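Local atomic coordinates of cell division control protein 73 (Saccharomyces cerevisiae, PDB entry 3V46), a protein that serves as a subunit of the Paf1 complex in RNA polymerase II transcription, its C-terminal Ras-like domain promoting association of the complex with chromatin. Residues 32-35 against 36-40; 83-86 against 87-90; 120-123 against 124-127; 155-158 against 159-162. All blocks are in the same frame, centred on the assembly; numbering follows the deposited sequence.

Interaction 1. Residues 32-35 against 36-40; sequences IKQF and LLESK
The Phe35 ring has Lys40 O at its edge, near the ring plane. The Leu36 backbone N lies obliquely to the ring, and Leu36 CD2 rests 3.8 Å from Phe35 CD2. The flat ends of Gln34 and Glu38 cross obliquely, amide and carboxylate planes 84° apart, and Glu38 OE1 lies 4.1 Å from Gln34 CG. Phe35 CG is anti to the backbone N (chi1 -173°), which turns the ring into the core toward Val153 of helix 149-166. Leu36 CD1 packs at 3.7 Å on Ile32 CG1, one turn earlier. Cutting Leu36 back to an alanine is likely to open a gap beside Ile32 and Phe35 CD2.

This is the C-terminal end of helix 32-38 in the Ras-like domain. Leu36 N donates to Ile32 O in a nearly straight bond (172°). The helix stops at Ser39, which has positive phi. Gln34 O then accepts twice, from Glu38 N at 3.0 Å and from Lys40 N at 3.1 Å. The two donors come from opposite faces of its carbonyl plane. On the outer side Leu37 CD1 presses tightly on Lys33 CG, at 3.4 Å. Lys40 bends at its last torsion, and its NZ bonds Glu38 O at 3.2 Å.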
ATOM      1  N   ILE A  32      -3.815  -7.410   4.999  1.00 14.90           N
ATOM      2  CA  ILE A  32      -3.765  -5.962   5.102  1.00 14.21           C
ATOM      3  C   ILE A  32      -4.874  -5.385   5.976  1.00 16.86           C
ATOM      4  O   ILE A  32      -4.668  -4.396   6.647  1.00 16.30           O
ATOM      5  CB  ILE A  32      -3.763  -5.296   3.702  1.00 16.38           C
ATOM      6  CG1 ILE A  32      -3.369  -3.819   3.809  1.00 16.48           C
ATOM      7  CG2 ILE A  32      -5.116  -5.457   3.016  1.00 17.98           C
ATOM      8  CD1 ILE A  32      -1.951  -3.573   4.252  1.00 18.69           C
ATOM      9  N   LYS A  33      -6.057  -5.985   5.973  1.00 18.10           N
ATOM     10  CA  LYS A  33      -7.127  -5.470   6.807  1.00 19.39           C
ATOM     11  C   LYS A  33      -6.780  -5.643   8.287  1.00 18.66           C
ATOM     12  O   LYS A  33      -6.939  -4.709   9.077  1.00 20.71           O
ATOM     13  CB  LYS A  33      -8.449  -6.161   6.463  1.00 27.31           C
ATOM     14  CG  LYS A  33      -9.638  -5.599   7.191  1.00 38.66           C
ATOM     15  CD  LYS A  33     -10.916  -6.317   6.770  1.00 41.78           C
ATOM     16  CE  LYS A  33     -11.102  -6.273   5.271  1.00 43.33           C
ATOM     17  NZ  LYS A  33     -12.475  -6.754   4.889  1.00 50.15           N
ATOM     18  N   GLN A  34      -6.314  -6.829   8.671  1.00 20.19           N
ATOM     19  CA  GLN A  34      -5.933  -7.058  10.057  1.00 22.19           C
ATOM     20  C   GLN A  34      -4.868  -6.047  10.474  1.00 18.94           C
ATOM     21  O   GLN A  34      -4.893  -5.503  11.579  1.00 21.34           O
ATOM     22  CB  GLN A  34      -5.386  -8.474  10.244  1.00 27.74           C
ATOM     23  CG  GLN A  34      -6.408  -9.560   9.983  1.00 38.99           C
ATOM     24  CD  GLN A  34      -6.264 -10.742  10.926  1.00 47.38           C
ATOM     25  OE1 GLN A  34      -5.409 -10.746  11.816  1.00 50.53           O
ATOM     26  NE2 GLN A  34      -7.103 -11.756  10.736  1.00 54.50           N
ATOM     27  N   PHE A  35      -3.925  -5.803   9.583  1.00 18.59           N
ATOM     28  CA  PHE A  35      -2.838  -4.900   9.899  1.00 17.67           C
ATOM     29  C   PHE A  35      -3.340  -3.467  10.060  1.00 17.14           C
ATOM     30  O   PHE A  35      -3.132  -2.841  11.096  1.00 18.57           O
ATOM     31  CB  PHE A  35      -1.747  -4.989   8.827  1.00 18.47           C
ATOM     32  CG  PHE A  35      -0.509  -4.205   9.150  1.00 19.41           C
ATOM     33  CD1 PHE A  35       0.277  -4.533  10.239  1.00 23.69           C
ATOM     34  CD2 PHE A  35      -0.133  -3.153   8.351  1.00 19.97           C
ATOM     35  CE1 PHE A  35       1.424  -3.804  10.532  1.00 23.24           C
ATOM     36  CE2 PHE A  35       1.012  -2.428   8.628  1.00 24.37           C
ATOM     37  CZ  PHE A  35       1.790  -2.756   9.719  1.00 26.12           C
ATOM     38  N   LEU A  36      -4.012  -2.951   9.042  1.00 16.99           N
ATOM     39  CA  LEU A  36      -4.409  -1.550   9.045  1.00 17.76           C
ATOM     40  C   LEU A  36      -5.599  -1.211   9.950  1.00 20.22           C
ATOM     41  O   LEU A  36      -5.707  -0.083  10.420  1.00 22.15           O
ATOM     42  CB  LEU A  36      -4.695  -1.077   7.625  1.00 20.03           C
ATOM     43  CG  LEU A  36      -3.494  -1.070   6.687  1.00 19.43           C
ATOM     44  CD1 LEU A  36      -3.898  -0.469   5.370  1.00 19.17           C
ATOM     45  CD2 LEU A  36      -2.331  -0.287   7.295  1.00 20.83           C
ATOM     46  N   LEU A  37      -6.499  -2.159  10.182  1.00 20.85           N
ATOM     47  CA  LEU A  37      -7.661  -1.888  11.016  1.00 23.18           C
ATOM     48  C   LEU A  37      -7.463  -2.299  12.469  1.00 26.23           C
ATOM     49  O   LEU A  37      -7.969  -1.637  13.380  1.00 30.15           O
ATOM     50  CB  LEU A  37      -8.901  -2.585  10.454  1.00 25.09           C
ATOM     51  CG  LEU A  37      -9.375  -2.026   9.112  1.00 25.44           C
ATOM     52  CD1 LEU A  37     -10.656  -2.714   8.694  1.00 28.74           C
ATOM     53  CD2 LEU A  37      -9.582  -0.515   9.191  1.00 30.16           C
ATOM     54  N   GLU A  38      -6.744  -3.394  12.693  1.00 25.74           N
ATOM     55  CA  GLU A  38      -6.598  -3.914  14.042  1.00 28.39           C
ATOM     56  C   GLU A  38      -5.192  -3.735  14.586  1.00 22.18           C
ATOM     57  O   GLU A  38      -4.928  -4.076  15.736  1.00 25.62           O
ATOM     58  CB  GLU A  38      -6.970  -5.392  14.073  1.00 35.82           C
ATOM     59  CG  GLU A  38      -8.359  -5.685  13.539  1.00 43.91           C
ATOM     60  CD  GLU A  38      -8.804  -7.099  13.844  1.00 52.73           C
ATOM     61  OE1 GLU A  38      -8.163  -8.050  13.342  1.00 56.16           O
ATOM     62  OE2 GLU A  38      -9.787  -7.258  14.599  1.00 54.39           O
ATOM     63  N   SER A  39      -4.292  -3.213  13.754  1.00 23.33           N
ATOM     64  CA  SER A  39      -2.893  -3.057  14.127  1.00 25.49           C
ATOM     65  C   SER A  39      -2.353  -4.405  14.558  1.00 24.43           C
ATOM     66  O   SER A  39      -1.570  -4.515  15.503  1.00 29.46           O
ATOM     67  CB  SER A  39      -2.728  -2.027  15.238  1.00 28.11           C
ATOM     68  OG  SER A  39      -3.276  -0.784  14.847  1.00 31.21           O
ATOM     69  N   LYS A  40      -2.777  -5.439  13.841  1.00 26.37           N
ATOM     70  CA  LYS A  40      -2.368  -6.798  14.151  1.00 31.39           C
ATOM     71  C   LYS A  40      -1.674  -7.376  12.936  1.00 28.25           C
ATOM     72  O   LYS A  40      -2.297  -7.583  11.901  1.00 28.35           O
ATOM     73  CB  LYS A  40      -3.581  -7.650  14.529  1.00 34.68           C
ATOM     74  CG  LYS A  40      -4.200  -7.258  15.867  1.00 45.87           C
ATOM     75  CD  LYS A  40      -5.387  -8.138  16.234  1.00 51.88           C
ATOM     76  CE  LYS A  40      -5.972  -7.744  17.591  1.00 55.80           C
ATOM     77  NZ  LYS A  40      -6.263  -6.281  17.693  1.00 57.92           N
TER

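Interaction 2. Residues 83-86 against 87-90; sequences EYWD and RVVA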
ATOM      1  N   GLU A  83      -8.534   6.541 -16.565  1.00 41.36           N
ATOM      2  CA  GLU A  83      -8.824   7.432 -15.441  1.00 47.25           C
ATOM      3  C   GLU A  83      -8.792   6.717 -14.083  1.00 43.58           C
ATOM      4  O   GLU A  83      -8.635   7.364 -13.047  1.00 45.38           O
ATOM      5  CB  GLU A  83     -10.138   8.199 -15.650  1.00 53.85           C
ATOM      6  CG  GLU A  83     -11.342   7.368 -16.074  1.00 57.77           C
ATOM      7  CD  GLU A  83     -12.570   8.234 -16.332  1.00 60.84           C
ATOM      8  OE1 GLU A  83     -12.471   9.468 -16.159  1.00 62.63           O
ATOM      9  OE2 GLU A  83     -13.633   7.691 -16.704  1.00 62.05           O
ATOM     10  N   TYR A  84      -8.918   5.390 -14.083  1.00 38.53           N
ATOM     11  CA  TYR A  84      -8.748   4.619 -12.858  1.00 35.99           C
ATOM     12  C   TYR A  84      -7.353   4.870 -12.297  1.00 27.98           C
ATOM     13  O   TYR A  84      -7.151   4.892 -11.088  1.00 28.39           O
ATOM     14  CB  TYR A  84      -8.916   3.115 -13.107  1.00 40.96           C
ATOM     15  CG  TYR A  84     -10.340   2.609 -13.076  1.00 44.79           C
ATOM     16  CD1 TYR A  84     -10.938   2.237 -11.881  1.00 47.41           C
ATOM     17  CD2 TYR A  84     -11.077   2.474 -14.243  1.00 42.94           C
ATOM     18  CE1 TYR A  84     -12.237   1.764 -11.848  1.00 50.65           C
ATOM     19  CE2 TYR A  84     -12.377   2.007 -14.220  1.00 46.33           C
ATOM     20  CZ  TYR A  84     -12.950   1.651 -13.019  1.00 50.57           C
ATOM     21  OH  TYR A  84     -14.242   1.178 -12.989  1.00 56.69           O
ATOM     22  N   TRP A  85      -6.382   5.050 -13.180  1.00 22.91           N
ATOM     23  CA  TRP A  85      -5.008   5.252 -12.733  1.00 20.85           C
ATOM     24  C   TRP A  85      -4.831   6.546 -11.946  1.00 18.82           C
ATOM     25  O   TRP A  85      -3.962   6.624 -11.081  1.00 18.41           O
ATOM     26  CB  TRP A  85      -4.042   5.199 -13.915  1.00 21.31           C
ATOM     27  CG  TRP A  85      -3.815   3.800 -14.325  1.00 25.85           C
ATOM     28  CD1 TRP A  85      -4.343   3.152 -15.406  1.00 29.83           C
ATOM     29  CD2 TRP A  85      -3.033   2.837 -13.617  1.00 29.97           C
ATOM     30  NE1 TRP A  85      -3.920   1.843 -15.418  1.00 32.73           N
ATOM     31  CE2 TRP A  85      -3.114   1.627 -14.330  1.00 32.28           C
ATOM     32  CE3 TRP A  85      -2.262   2.886 -12.454  1.00 29.08           C
ATOM     33  CZ2 TRP A  85      -2.463   0.473 -13.911  1.00 29.14           C
ATOM     34  CZ3 TRP A  85      -1.615   1.740 -12.041  1.00 31.09           C
ATOM     35  CH2 TRP A  85      -1.711   0.554 -12.775  1.00 29.48           C
ATOM     36  N   ASP A  86      -5.653   7.550 -12.227  1.00 20.17           N
ATOM     37  CA  ASP A  86      -5.568   8.817 -11.504  1.00 22.07           C
ATOM     38  C   ASP A  86      -6.014   8.657 -10.060  1.00 21.04           C
ATOM     39  O   ASP A  86      -5.746   9.532  -9.228  1.00 22.62           O
ATOM     40  CB  ASP A  86      -6.433   9.889 -12.164  1.00 25.12           C
ATOM     41  CG  ASP A  86      -5.960  10.259 -13.547  1.00 28.35           C
ATOM     42  OD1 ASP A  86      -4.737  10.223 -13.786  1.00 26.36           O
ATOM     43  OD2 ASP A  86      -6.819  10.601 -14.399  1.00 35.84           O
ATOM     44  N   ARG A  87      -6.705   7.551  -9.774  1.00 20.66           N
ATOM     45  CA  ARG A  87      -7.258   7.276  -8.450  1.00 20.92           C
ATOM     46  C   ARG A  87      -6.278   6.540  -7.548  1.00 17.07           C
ATOM     47  O   ARG A  87      -6.540   6.361  -6.366  1.00 16.62           O
ATOM     48  CB  ARG A  87      -8.538   6.441  -8.573  1.00 24.94           C
ATOM     49  CG  ARG A  87      -9.709   7.188  -9.217  1.00 30.83           C
ATOM     50  CD  ARG A  87     -10.831   6.243  -9.618  1.00 33.93           C
ATOM     51  NE  ARG A  87     -11.362   5.484  -8.493  1.00 35.69           N
ATOM     52  CZ  ARG A  87     -12.241   4.495  -8.605  1.00 36.10           C
ATOM     53  NH1 ARG A  87     -12.708   4.152  -9.799  1.00 40.48           N
ATOM     54  NH2 ARG A  87     -12.662   3.852  -7.530  1.00 36.99           N
ATOM     55  N   VAL A  88      -5.159   6.085  -8.103  1.00 15.55           N
ATOM     56  CA  VAL A  88      -4.186   5.327  -7.321  1.00 15.06           C
ATOM     57  C   VAL A  88      -3.412   6.296  -6.433  1.00 17.08           C
ATOM     58  O   VAL A  88      -2.748   7.209  -6.929  1.00 16.88           O
ATOM     59  CB  VAL A  88      -3.236   4.529  -8.238  1.00 13.32           C
ATOM     60  CG1 VAL A  88      -2.112   3.877  -7.439  1.00 16.16           C
ATOM     61  CG2 VAL A  88      -4.006   3.466  -9.003  1.00 15.49           C
ATOM     62  N   VAL A  89      -3.525   6.106  -5.121  1.00 13.88           N
ATOM     63  CA  VAL A  89      -2.937   7.028  -4.143  1.00 15.13           C
ATOM     64  C   VAL A  89      -1.758   6.418  -3.391  1.00 16.36           C
ATOM     65  O   VAL A  89      -0.968   7.137  -2.784  1.00 17.78           O
ATOM     66  CB  VAL A  89      -3.985   7.535  -3.121  1.00 15.19           C
ATOM     67  CG1 VAL A  89      -5.078   8.324  -3.824  1.00 16.81           C
ATOM     68  CG2 VAL A  89      -4.581   6.392  -2.325  1.00 16.80           C
ATOM     69  N   ALA A  90      -1.627   5.093  -3.426  1.00 13.55           N
ATOM     70  CA  ALA A  90      -0.494   4.427  -2.790  1.00 13.23           C
ATOM     71  C   ALA A  90      -0.229   3.113  -3.476  1.00 12.65           C
ATOM     72  O   ALA A  90      -1.157   2.433  -3.931  1.00 12.93           O
ATOM     73  CB  ALA A  90      -0.760   4.210  -1.306  1.00 16.30           C
TER
HETATM   74  O   HOH W   1      -2.505   8.391  -9.478  1.00 24.09           O
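Arg87 turns back beside Tyr84, three residues earlier. Its backbone N bonds Tyr84 O at 3.0 Å, the donor standing well above the carbonyl plane. The two side chains run alongside each other in the same direction. Arg87 NH1 comes obliquely to the ring, 3.2 Å from Tyr84 CE1, with ring and guanidinium planes 29° apart. A bend at chi3 (59°) brings the guanidinium to this place. Its NH2 is held by Asp14 O.

Val88 repeats the step. Its N donates to Trp85 O at 3.3 Å, again from above the carbonyl plane. With Asp86 N on Glu83 O, this makes three successive i to i+3 bonds, 3-10-like bonding in a turn that leads into a parallel strand of the Ras-like sheet. Val88 CG2 lies 3.9 Å from Trp85 CE3, oblique to the indole. A water links the backbones, donating to both Trp85 O and Val88 O at 2.8 Å.

Strand 88-92 runs on through Val89 and Ala90, parallel to strand 16-18; there Ile16 bonds the backbones of Arg87 and Val89, and Leu18 that of Ala90. Trp85 stacks on Phe79 and touches Leu18. Val89 meets Leu164 and Ala90 meets Leu160 of helix 149-166.

Interaction 3. Residues 120-123 against 124-127; sequences FHFA and GDSV
His121 carries Val127 over one face of its imidazole. Val127 CG2 is 3.9 Å from the ring centroid and 20° off the ring normal, a CH-pi contact set toward the rim near NE2 and CE1. The torsions explain it. His121 CG sits between its own backbone N and carbonyl carbon (chi1 66°), which swings the ring over to the returning chain. Val127 keeps CG1 anti to its backbone N, and this leaves CG2 to face the ring. His121 ND1 makes two weak hydrogen bonds, to Asp125 O at 3.2 Å and to Phe122 O at 3.1 Å.

The chain reverses here in a type II beta turn from Phe122 to Asp125, at the end of strand 116-122 of the Ras-like sheet. Asp125 N closes it on Phe122 O at 3.0 Å. Gly124 has positive phi, and a CB there would clash with Ala123 O. With a serine in place of His121, Val127 CG2 would probably lose the imidazole face and Asp125 O its weak donor.

Phe122 and Asp125 lie side by side on the turn. Asp125 OD2 stands at the edge of the Phe122 ring, 3.5 Å from Phe122 CB, with ring and carboxylate planes 70° apart. A water donates to Asp125 OD2 at 2.7 Å and accepts from Phe122 N. Asp125 OD1 pairs with Lys143 in a salt bridge.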
ATOM      1  N   PHE A 120       7.635  -2.371   2.559  1.00 15.43           N
ATOM      2  CA  PHE A 120       7.631  -2.944   3.900  1.00 17.31           C
ATOM      3  C   PHE A 120       8.555  -4.152   3.949  1.00 16.76           C
ATOM      4  O   PHE A 120       8.582  -4.974   3.023  1.00 19.44           O
ATOM      5  CB  PHE A 120       6.212  -3.388   4.298  1.00 17.37           C
ATOM      6  CG  PHE A 120       5.309  -2.263   4.722  1.00 18.68           C
ATOM      7  CD1 PHE A 120       4.667  -1.473   3.780  1.00 22.11           C
ATOM      8  CD2 PHE A 120       5.085  -2.012   6.067  1.00 20.14           C
ATOM      9  CE1 PHE A 120       3.824  -0.452   4.178  1.00 25.84           C
ATOM     10  CE2 PHE A 120       4.236  -0.999   6.467  1.00 24.28           C
ATOM     11  CZ  PHE A 120       3.615  -0.213   5.524  1.00 25.50           C
ATOM     12  N   HIS A 121       9.315  -4.259   5.032  1.00 20.20           N
ATOM     13  CA  HIS A 121      10.204  -5.394   5.212  1.00 21.67           C
ATOM     14  C   HIS A 121      10.487  -5.617   6.692  1.00 21.78           C
ATOM     15  O   HIS A 121      10.181  -4.769   7.533  1.00 20.52           O
ATOM     16  CB  HIS A 121      11.514  -5.171   4.460  1.00 25.71           C
ATOM     17  CG  HIS A 121      12.328  -4.044   5.007  1.00 25.42           C
ATOM     18  ND1 HIS A 121      13.453  -4.247   5.780  1.00 30.17           N
ATOM     19  CD2 HIS A 121      12.176  -2.704   4.906  1.00 26.76           C
ATOM     20  CE1 HIS A 121      13.957  -3.077   6.129  1.00 33.09           C
ATOM     21  NE2 HIS A 121      13.201  -2.125   5.614  1.00 32.05           N
ATOM     22  N   PHE A 122      11.037  -6.774   7.013  1.00 24.32           N
ATOM     23  CA  PHE A 122      11.369  -7.074   8.395  1.00 22.70           C
ATOM     24  C   PHE A 122      12.683  -6.441   8.785  1.00 24.85           C
ATOM     25  O   PHE A 122      13.639  -6.426   8.004  1.00 26.28           O
ATOM     26  CB  PHE A 122      11.447  -8.577   8.630  1.00 22.75           C
ATOM     27  CG  PHE A 122      10.106  -9.249   8.679  1.00 23.17           C
ATOM     28  CD1 PHE A 122       9.106  -8.759   9.499  1.00 25.08           C
ATOM     29  CD2 PHE A 122       9.850 -10.365   7.911  1.00 27.99           C
ATOM     30  CE1 PHE A 122       7.870  -9.373   9.552  1.00 26.95           C
ATOM     31  CE2 PHE A 122       8.613 -10.987   7.956  1.00 29.45           C
ATOM     32  CZ  PHE A 122       7.624 -10.489   8.777  1.00 27.98           C
ATOM     33  N   ALA A 123      12.716  -5.926  10.007  1.00 24.89           N
ATOM     34  CA  ALA A 123      13.941  -5.445  10.611  1.00 31.45           C
ATOM     35  C   ALA A 123      14.979  -6.554  10.522  1.00 36.61           C
ATOM     36  O   ALA A 123      14.700  -7.700  10.878  1.00 35.78           O
ATOM     37  CB  ALA A 123      13.684  -5.079  12.050  1.00 30.44           C
ATOM     38  N   GLY A 124      16.167  -6.216  10.030  1.00 39.95           N
ATOM     39  CA  GLY A 124      17.231  -7.190   9.876  1.00 42.14           C
ATOM     40  C   GLY A 124      17.452  -7.600   8.434  1.00 42.04           C
ATOM     41  O   GLY A 124      18.571  -7.904   8.039  1.00 45.24           O
ATOM     42  N   ASP A 125      16.382  -7.610   7.645  1.00 37.57           N
ATOM     43  CA  ASP A 125      16.476  -7.984   6.238  1.00 33.90           C
ATOM     44  C   ASP A 125      16.882  -6.782   5.407  1.00 35.16           C
ATOM     45  O   ASP A 125      16.275  -5.725   5.513  1.00 35.59           O
ATOM     46  CB  ASP A 125      15.140  -8.512   5.717  1.00 33.73           C
ATOM     47  CG  ASP A 125      14.754  -9.829   6.332  1.00 34.98           C
ATOM     48  OD1 ASP A 125      15.657 -10.528   6.848  1.00 37.28           O
ATOM     49  OD2 ASP A 125      13.549 -10.168   6.290  1.00 33.18           O
ATOM     50  N   SER A 126      17.893  -6.960   4.566  1.00 33.52           N
ATOM     51  CA  SER A 126      18.415  -5.874   3.746  1.00 35.56           C
ATOM     52  C   SER A 126      17.420  -5.446   2.687  1.00 31.13           C
ATOM     53  O   SER A 126      16.612  -6.241   2.223  1.00 32.60           O
ATOM     54  CB  SER A 126      19.714  -6.294   3.061  1.00 39.35           C
ATOM     55  OG  SER A 126      20.643  -6.791   4.003  1.00 45.44           O
ATOM     56  N   VAL A 127      17.499  -4.176   2.311  1.00 29.85           N
ATOM     57  CA  VAL A 127      16.716  -3.636   1.220  1.00 27.52           C
ATOM     58  C   VAL A 127      17.541  -3.755  -0.064  1.00 27.10           C
ATOM     59  O   VAL A 127      18.705  -3.361  -0.092  1.00 31.11           O
ATOM     60  CB  VAL A 127      16.368  -2.161   1.505  1.00 27.54           C
ATOM     61  CG1 VAL A 127      15.529  -1.565   0.386  1.00 25.09           C
ATOM     62  CG2 VAL A 127      15.657  -2.042   2.846  1.00 30.92           C
TER
HETATM   63  O   HOH W   2      11.521  -8.943   4.938  1.00 35.10           O

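Interaction 4. Residues 155-158 against 159-162; sequences YFWH and SLEK
His158 O is gripped twice: by Lys162 N at 3.1 Å and by a water that donates to it at 3.0 Å. The same water also donates to Glu161 OE1, at 2.6 Å, so it joins the backbone to the carboxylate one turn on. These residues belong to the long helix 149-166, which packs on the central sheet of the Ras-like fold. Regular i to i+4 bonds run through it, and the Glu161 N to Trp157 O bond is 2.8 Å long.

The face toward the core is apolar. Leu160 CD2 meets two aromatic side chains, 3.8 Å from Trp157 CZ3 and 4.0 Å from Phe156 CE2. It is oblique to both rings. Leu160 CG anti to the backbone N (chi1 -174°) lays the branch alongside both aromatics, pointing the same way. Phe156 CD2 covers one face of the indole, toward the rim.

Several polar ends have partners outside the two segments. Trp157 NE1 bonds Leu36 O, and its ring makes a cation-pi contact with Lys59. Ser159 OG bonds Tyr118 OH, Tyr155 OH bonds Glu137, and Glu161 OE2 bonds Arg63 N. On the exposed side the His158 and Lys162 side chains cross at a slant. A bend at chi3 (-45°) carries the lysine end back to the imidazole, where Lys162 NZ makes a weak, long hydrogen bond to His158 NE2 at 3.5 Å.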
ATOM      1  N   TYR A 155       1.434   5.595  12.177  1.00 23.29           N
ATOM      2  CA  TYR A 155       2.308   6.364  11.308  1.00 22.58           C
ATOM      3  C   TYR A 155       1.949   6.159   9.843  1.00 20.56           C
ATOM      4  O   TYR A 155       1.979   7.094   9.046  1.00 20.16           O
ATOM      5  CB  TYR A 155       3.768   5.991  11.535  1.00 26.81           C
ATOM      6  CG  TYR A 155       4.643   6.662  10.516  1.00 37.62           C
ATOM      7  CD1 TYR A 155       4.986   7.997  10.637  1.00 44.29           C
ATOM      8  CD2 TYR A 155       5.066   5.978   9.396  1.00 38.80           C
ATOM      9  CE1 TYR A 155       5.760   8.618   9.682  1.00 46.20           C
ATOM     10  CE2 TYR A 155       5.831   6.582   8.444  1.00 43.37           C
ATOM     11  CZ  TYR A 155       6.181   7.905   8.585  1.00 46.02           C
ATOM     12  OH  TYR A 155       6.953   8.517   7.618  1.00 49.13           O
ATOM     13  N   PHE A 156       1.594   4.935   9.475  1.00 18.46           N
ATOM     14  CA  PHE A 156       1.221   4.685   8.099  1.00 17.35           C
ATOM     15  C   PHE A 156       0.002   5.508   7.733  1.00 16.92           C
ATOM     16  O   PHE A 156      -0.028   6.154   6.692  1.00 17.06           O
ATOM     17  CB  PHE A 156       0.919   3.216   7.827  1.00 18.22           C
ATOM     18  CG  PHE A 156       0.327   3.000   6.474  1.00 17.67           C
ATOM     19  CD1 PHE A 156       1.153   2.919   5.363  1.00 18.28           C
ATOM     20  CD2 PHE A 156      -1.053   2.945   6.293  1.00 18.31           C
ATOM     21  CE1 PHE A 156       0.634   2.764   4.107  1.00 18.93           C
ATOM     22  CE2 PHE A 156      -1.585   2.779   5.025  1.00 17.53           C
ATOM     23  CZ  PHE A 156      -0.735   2.684   3.927  1.00 18.91           C
ATOM     24  N   TRP A 157      -1.025   5.471   8.575  1.00 17.31           N
ATOM     25  CA  TRP A 157      -2.231   6.218   8.261  1.00 17.11           C
ATOM     26  C   TRP A 157      -1.970   7.714   8.209  1.00 17.69           C
ATOM     27  O   TRP A 157      -2.565   8.406   7.386  1.00 19.19           O
ATOM     28  CB  TRP A 157      -3.346   5.905   9.255  1.00 16.96           C
ATOM     29  CG  TRP A 157      -4.062   4.613   9.018  1.00 18.15           C
ATOM     30  CD1 TRP A 157      -4.158   3.568   9.884  1.00 18.97           C
ATOM     31  CD2 TRP A 157      -4.811   4.240   7.856  1.00 17.66           C
ATOM     32  NE1 TRP A 157      -4.930   2.572   9.342  1.00 20.78           N
ATOM     33  CE2 TRP A 157      -5.348   2.962   8.100  1.00 19.43           C
ATOM     34  CE3 TRP A 157      -5.100   4.871   6.645  1.00 20.47           C
ATOM     35  CZ2 TRP A 157      -6.139   2.295   7.168  1.00 21.00           C
ATOM     36  CZ3 TRP A 157      -5.890   4.209   5.723  1.00 22.37           C
ATOM     37  CH2 TRP A 157      -6.405   2.937   5.991  1.00 23.63           C
ATOM     38  N   HIS A 158      -1.101   8.220   9.086  1.00 21.13           N
ATOM     39  CA  HIS A 158      -0.722   9.631   9.067  1.00 22.33           C
ATOM     40  C   HIS A 158      -0.016   9.974   7.753  1.00 19.19           C
ATOM     41  O   HIS A 158      -0.293  11.007   7.145  1.00 20.25           O
ATOM     42  CB  HIS A 158       0.162   9.953  10.288  1.00 25.05           C
ATOM     43  CG  HIS A 158       0.858  11.277  10.220  1.00 37.95           C
ATOM     44  ND1 HIS A 158       0.302  12.438  10.712  1.00 44.63           N
ATOM     45  CD2 HIS A 158       2.078  11.619   9.740  1.00 41.68           C
ATOM     46  CE1 HIS A 158       1.142  13.441  10.530  1.00 44.69           C
ATOM     47  NE2 HIS A 158       2.230  12.970   9.944  1.00 46.84           N
ATOM     48  N   SER A 159       0.874   9.083   7.310  1.00 20.15           N
ATOM     49  CA  SER A 159       1.614   9.246   6.061  1.00 22.29           C
ATOM     50  C   SER A 159       0.651   9.297   4.889  1.00 19.43           C
ATOM     51  O   SER A 159       0.768  10.139   3.997  1.00 19.57           O
ATOM     52  CB  SER A 159       2.598   8.082   5.877  1.00 26.22           C
ATOM     53  OG  SER A 159       3.216   8.118   4.605  1.00 30.25           O
ATOM     54  N   LEU A 160      -0.328   8.401   4.898  1.00 19.68           N
ATOM     55  CA  LEU A 160      -1.289   8.347   3.810  1.00 18.33           C
ATOM     56  C   LEU A 160      -2.248   9.549   3.856  1.00 19.98           C
ATOM     57  O   LEU A 160      -2.611  10.101   2.825  1.00 20.78           O
ATOM     58  CB  LEU A 160      -2.052   7.028   3.861  1.00 18.33           C
ATOM     59  CG  LEU A 160      -2.986   6.769   2.688  1.00 20.85           C
ATOM     60  CD1 LEU A 160      -2.246   6.857   1.355  1.00 24.07           C
ATOM     61  CD2 LEU A 160      -3.642   5.412   2.845  1.00 25.52           C
ATOM     62  N   GLU A 161      -2.636   9.974   5.056  1.00 18.85           N
ATOM     63  CA  GLU A 161      -3.493  11.143   5.215  1.00 20.64           C
ATOM     64  C   GLU A 161      -2.849  12.369   4.572  1.00 20.82           C
ATOM     65  O   GLU A 161      -3.502  13.118   3.851  1.00 21.54           O
ATOM     66  CB  GLU A 161      -3.747  11.405   6.702  1.00 18.98           C
ATOM     67  CG  GLU A 161      -4.662  12.561   6.988  1.00 21.65           C
ATOM     68  CD  GLU A 161      -4.839  12.777   8.470  1.00 24.32           C
ATOM     69  OE1 GLU A 161      -3.819  12.811   9.194  1.00 30.87           O
ATOM     70  OE2 GLU A 161      -5.993  12.894   8.914  1.00 26.08           O
ATOM     71  N   LYS A 162      -1.561  12.556   4.835  1.00 21.48           N
ATOM     72  CA  LYS A 162      -0.794  13.668   4.296  1.00 25.05           C
ATOM     73  C   LYS A 162      -0.786  13.609   2.773  1.00 25.84           C
ATOM     74  O   LYS A 162      -0.940  14.630   2.084  1.00 26.52           O
ATOM     75  CB  LYS A 162       0.629  13.581   4.839  1.00 28.97           C
ATOM     76  CG  LYS A 162       1.583  14.665   4.373  1.00 35.61           C
ATOM     77  CD  LYS A 162       2.951  14.497   5.036  1.00 42.74           C
ATOM     78  CE  LYS A 162       2.818  14.209   6.535  1.00 49.75           C
ATOM     79  NZ  LYS A 162       4.136  13.972   7.191  1.00 54.17           N
TER
HETATM   80  O   HOH W   3      -1.408  13.463   8.382  1.00 34.72           O

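The four contacts follow one another along the chain; none nests in or crosses another, and each joins adjoining segments. Interaction 1 closes the end of helix 32-38. Interaction 2 forms the turn that leads into strand 88-92. Interaction 3 turns the chain as strand 116-122 ends, and interaction 4 is a length of helix 149-166. Interaction 4 touches the other three: residues 36-40, by a probable Trp157 NE1 to Leu36 O bond and at Phe156, strand 88-92 where Ala90 meets Leu160, and strand 116-122 where Phe120 meets Phe156. Phe35 packs on Phe120. Interactions 2 and 3 do not touch, but their strands are neighbours in the sheet, and they lie on opposite sides of the chain's centre.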